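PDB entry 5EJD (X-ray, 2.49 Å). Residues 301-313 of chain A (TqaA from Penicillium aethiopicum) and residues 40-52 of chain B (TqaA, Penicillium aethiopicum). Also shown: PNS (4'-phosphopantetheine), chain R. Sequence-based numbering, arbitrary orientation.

Chain A (301-313) VNGRNLPMDNIES
Chain B (40-52) SIDAMKASALGRA

The strongest direct polar contact is a salt bridge between R51(B) and D309(A). R51(B) NE donates to D309(A) OD1 at 3.2 Å, with an N-H...O angle of 156°. The acid sits at the guanidinium edge, near its plane, where the N-H bonds point. P307(A) O and M308(A) N lie over one face. R51(B) reaches out with chi1 to chi3 all t; D309(A) is m.

The phosphopantetheine adds a second polar link. S40(B) OG is bonded covalently to P24 of PNS at 1.6 Å. S40(B) N donates to PNS O23 at 3.0 Å. From the other chain, N302(A) ND2 donates to PNS O35 at 3.0 Å. N302(A) has chi1 p, and its OD1 accepts from R304(A) N at 3.0 Å.

Two waters bridge the chains. Water 1 accepts from N302(A) ND2 (3.0 Å) and donates to S40(B) O (3.3 Å). Water 2 donates to R304(A) O (2.8 Å) and M44(B) O (3.0 Å).

Chain B is helical from 40 to 52, with i to i+4 backbone bonds. Chain A winds alongside as mostly irregular backbone. CA atoms pair N302(A) with I41(B) at 7.9 Å, N305(A) with M44(B) at 5.9 Å and D309(A) with A52(B) at 7.3 Å. A type II turn, M308(A) to I311(A), with N310(A) at phi/psi 62/23, reverses the chain. E312(A) therefore returns to K45(B), CA to CA 5.8 Å. R304(A) NE ties the loop together by donating to I311(A) O at 2.9 Å.

M44(B) points toward chain A, and its SD lies 3.5 Å from R304(A) CB. A48(B) CB packs against I311(A) CG2 at 4.3 Å and lies 3.5 Å from E312(A) OE1. The stretches bury 565 Å² together.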

# COMPACT_ATOMS: atom_id res chain seq x y z
N VAL A 301 -4.75 5.13 -1.54
CA VAL A 301 -4.46 5.70 -0.24
C VAL A 301 -4.05 4.57 0.71
O VAL A 301 -4.43 3.43 0.49
CB VAL A 301 -5.64 6.50 0.33
CG1 VAL A 301 -5.96 7.69 -0.56
CG2 VAL A 301 -6.85 5.60 0.53
N ASN A 302 -3.31 4.91 1.76
CA ASN A 302 -2.66 3.90 2.55
C ASN A 302 -3.54 3.25 3.58
O ASN A 302 -3.24 2.16 4.07
CB ASN A 302 -1.38 4.43 3.17
CG ASN A 302 -1.62 5.57 4.12
OD1 ASN A 302 -2.18 5.40 5.18
ND2 ASN A 302 -1.18 6.76 3.74
N GLY A 303 -4.63 3.92 3.92
CA GLY A 303 -5.64 3.30 4.80
C GLY A 303 -5.26 3.18 6.27
O GLY A 303 -5.95 2.47 7.04
N ARG A 304 -4.22 3.89 6.69
CA ARG A 304 -3.66 3.70 8.02
C ARG A 304 -3.82 4.95 8.92
O ARG A 304 -3.12 5.07 9.90
CB ARG A 304 -2.21 3.16 7.91
CG ARG A 304 -2.23 1.68 7.46
CD ARG A 304 -0.98 1.12 6.76
NE ARG A 304 -0.40 0.14 7.63
CZ ARG A 304 -0.22 -1.14 7.40
NH1 ARG A 304 -0.49 -1.74 6.28
NH2 ARG A 304 0.29 -1.82 8.37
N ASN A 305 -4.73 5.86 8.55
CA ASN A 305 -4.98 7.05 9.34
C ASN A 305 -6.10 6.79 10.35
O ASN A 305 -7.09 7.48 10.38
CB ASN A 305 -5.30 8.28 8.47
CG ASN A 305 -5.47 9.57 9.31
OD1 ASN A 305 -4.73 9.84 10.30
ND2 ASN A 305 -6.48 10.36 8.95
N LEU A 306 -5.92 5.77 11.18
CA LEU A 306 -6.93 5.37 12.14
C LEU A 306 -6.29 5.25 13.50
O LEU A 306 -5.10 4.90 13.61
CB LEU A 306 -7.51 4.02 11.77
CG LEU A 306 -8.40 3.96 10.54
CD1 LEU A 306 -8.78 2.52 10.23
CD2 LEU A 306 -9.66 4.77 10.76
N PRO A 307 -7.05 5.55 14.53
CA PRO A 307 -6.48 5.53 15.89
C PRO A 307 -6.46 4.12 16.50
O PRO A 307 -7.22 3.85 17.41
CB PRO A 307 -7.41 6.48 16.66
CG PRO A 307 -8.72 6.35 15.95
CD PRO A 307 -8.36 6.22 14.50
N MET A 308 -5.60 3.25 15.99
CA MET A 308 -5.49 1.89 16.48
C MET A 308 -4.04 1.60 16.77
O MET A 308 -3.16 2.06 16.06
CB MET A 308 -6.04 0.93 15.42
CG MET A 308 -5.36 -0.42 15.39
SD MET A 308 -5.84 -1.59 14.13
CE MET A 308 -6.47 -0.46 12.93
N ASP A 309 -3.78 0.77 17.77
CA ASP A 309 -2.41 0.46 18.14
C ASP A 309 -1.72 -0.29 17.02
O ASP A 309 -2.31 -1.21 16.43
CB ASP A 309 -2.37 -0.37 19.43
CG ASP A 309 -2.76 0.46 20.67
OD1 ASP A 309 -2.81 1.71 20.59
OD2 ASP A 309 -2.98 -0.16 21.74
N ASN A 310 -0.47 0.10 16.76
CA ASN A 310 0.39 -0.55 15.77
C ASN A 310 -0.13 -0.48 14.37
O ASN A 310 0.29 -1.25 13.50
CB ASN A 310 0.61 -2.04 16.08
CG ASN A 310 1.20 -2.27 17.45
OD1 ASN A 310 2.10 -1.56 17.89
ND2 ASN A 310 0.71 -3.29 18.12
N ILE A 311 -0.98 0.49 14.08
CA ILE A 311 -1.49 0.57 12.74
C ILE A 311 -0.42 0.87 11.70
O ILE A 311 -0.58 0.53 10.52
CB ILE A 311 -2.66 1.56 12.60
CG1 ILE A 311 -3.39 1.21 11.31
CG2 ILE A 311 -2.17 2.98 12.70
CD1 ILE A 311 -4.62 1.99 11.13
N GLU A 312 0.68 1.50 12.12
CA GLU A 312 1.77 1.86 11.19
C GLU A 312 2.65 0.66 10.81
O GLU A 312 3.34 0.73 9.81
CB GLU A 312 2.66 2.96 11.78
CG GLU A 312 3.71 2.50 12.78
CD GLU A 312 3.19 2.20 14.19
OE1 GLU A 312 1.94 2.18 14.46
OE2 GLU A 312 4.07 1.98 15.06
N SER A 313 2.62 -0.40 11.59
CA SER A 313 3.53 -1.50 11.39
C SER A 313 2.89 -2.86 11.06
O SER A 313 3.59 -3.78 10.64
CB SER A 313 4.40 -1.61 12.64
OG SER A 313 3.65 -2.06 13.73
N SER B 40 3.13 12.47 3.30
CA SER B 40 1.89 11.95 3.84
C SER B 40 2.13 10.68 4.66
O SER B 40 1.48 10.49 5.65
CB SER B 40 0.89 11.65 2.72
OG SER B 40 0.71 12.74 1.83
N ILE B 41 3.03 9.81 4.22
CA ILE B 41 3.28 8.57 4.91
C ILE B 41 4.03 8.77 6.22
O ILE B 41 3.70 8.14 7.22
CB ILE B 41 3.91 7.55 3.98
CG1 ILE B 41 2.77 7.10 3.09
CG2 ILE B 41 4.49 6.38 4.76
CD1 ILE B 41 3.00 5.90 2.24
N ASP B 42 4.96 9.71 6.23
CA ASP B 42 5.61 10.10 7.47
C ASP B 42 4.60 10.64 8.43
O ASP B 42 4.70 10.44 9.66
CB ASP B 42 6.70 11.15 7.19
CG ASP B 42 7.76 10.65 6.20
OD1 ASP B 42 8.31 9.53 6.41
OD2 ASP B 42 8.04 11.35 5.20
N ALA B 43 3.64 11.39 7.90
CA ALA B 43 2.60 12.01 8.76
C ALA B 43 1.75 10.93 9.39
O ALA B 43 1.42 11.00 10.56
CB ALA B 43 1.74 12.95 7.94
N MET B 44 1.43 9.92 8.61
CA MET B 44 0.69 8.77 9.15
C MET B 44 1.48 8.11 10.30
O MET B 44 0.91 7.89 11.36
CB MET B 44 0.34 7.78 8.02
CG MET B 44 0.99 6.41 7.87
SD MET B 44 0.33 5.30 8.95
CE MET B 44 1.65 4.73 9.84
N LYS B 45 2.77 7.90 10.13
CA LYS B 45 3.58 7.32 11.20
C LYS B 45 3.70 8.22 12.43
O LYS B 45 3.60 7.75 13.55
CB LYS B 45 4.96 6.96 10.72
CG LYS B 45 4.92 6.01 9.55
CD LYS B 45 6.22 5.28 9.32
CE LYS B 45 6.81 5.59 7.96
NZ LYS B 45 7.36 4.37 7.32
N ALA B 46 3.80 9.52 12.20
CA ALA B 46 3.89 10.48 13.28
C ALA B 46 2.62 10.43 14.10
O ALA B 46 2.65 10.39 15.32
CB ALA B 46 4.11 11.89 12.76
N SER B 47 1.49 10.44 13.42
CA SER B 47 0.21 10.34 14.08
C SER B 47 0.09 9.07 14.93
O SER B 47 -0.44 9.11 16.04
CB SER B 47 -0.89 10.39 13.04
OG SER B 47 -2.09 10.07 13.66
N ALA B 48 0.55 7.93 14.42
CA ALA B 48 0.50 6.69 15.19
C ALA B 48 1.42 6.73 16.42
O ALA B 48 1.06 6.24 17.46
CB ALA B 48 0.85 5.51 14.32
N LEU B 49 2.62 7.26 16.27
CA LEU B 49 3.52 7.41 17.38
C LEU B 49 2.97 8.40 18.41
O LEU B 49 3.17 8.22 19.60
CB LEU B 49 4.90 7.85 16.90
CG LEU B 49 5.98 6.77 16.85
CD1 LEU B 49 5.54 5.44 16.28
CD2 LEU B 49 7.14 7.30 16.03
N GLY B 50 2.28 9.43 17.93
CA GLY B 50 1.53 10.35 18.78
C GLY B 50 0.60 9.60 19.72
O GLY B 50 0.61 9.79 20.92
N ARG B 51 -0.23 8.74 19.17
CA ARG B 51 -1.14 7.97 19.97
C ARG B 51 -0.43 7.15 21.02
O ARG B 51 -0.87 7.12 22.13
CB ARG B 51 -1.95 7.07 19.08
CG ARG B 51 -2.89 6.16 19.82
CD ARG B 51 -3.67 5.26 18.87
NE ARG B 51 -4.45 4.29 19.61
CZ ARG B 51 -5.61 4.59 20.17
NH1 ARG B 51 -6.27 3.65 20.84
NH2 ARG B 51 -6.13 5.82 20.07
N ALA B 52 0.64 6.47 20.67
CA ALA B 52 1.37 5.67 21.65
C ALA B 52 1.99 6.50 22.77
O ALA B 52 2.24 5.99 23.84
CB ALA B 52 2.45 4.84 20.96
O23 PNS R . 2.71 12.91 0.41
P24 PNS R . 1.21 12.76 0.32
O26 PNS R . 0.46 13.92 -0.21
O27 PNS R . 0.76 11.27 -0.17
C28 PNS R . -0.51 10.82 -0.60
C29 PNS R . -0.61 9.26 -0.94
C30 PNS R . 0.13 9.46 -2.23
C31 PNS R . -2.14 9.37 -0.90
C32 PNS R . 0.15 8.60 0.25
O33 PNS R . -0.43 9.09 1.52
C34 PNS R . -0.24 7.13 0.19
O35 PNS R . -1.27 6.73 0.75
N36 PNS R . 0.18 6.09 -0.44
C37 PNS R . 1.23 5.80 -1.30
C38 PNS R . 1.89 4.49 -0.92
C39 PNS R . 1.30 3.21 -1.45
O40 PNS R . 0.29 2.79 -0.94
N41 PNS R . 2.00 2.57 -2.38
C42 PNS R . 1.59 1.33 -3.00
C43 PNS R . 1.57 0.19 -2.04
S44 PNS R . 2.20 -1.31 -2.82
O HOH W 1 -1.56 9.35 5.12
O HOH W 2 -1.71 6.54 11.81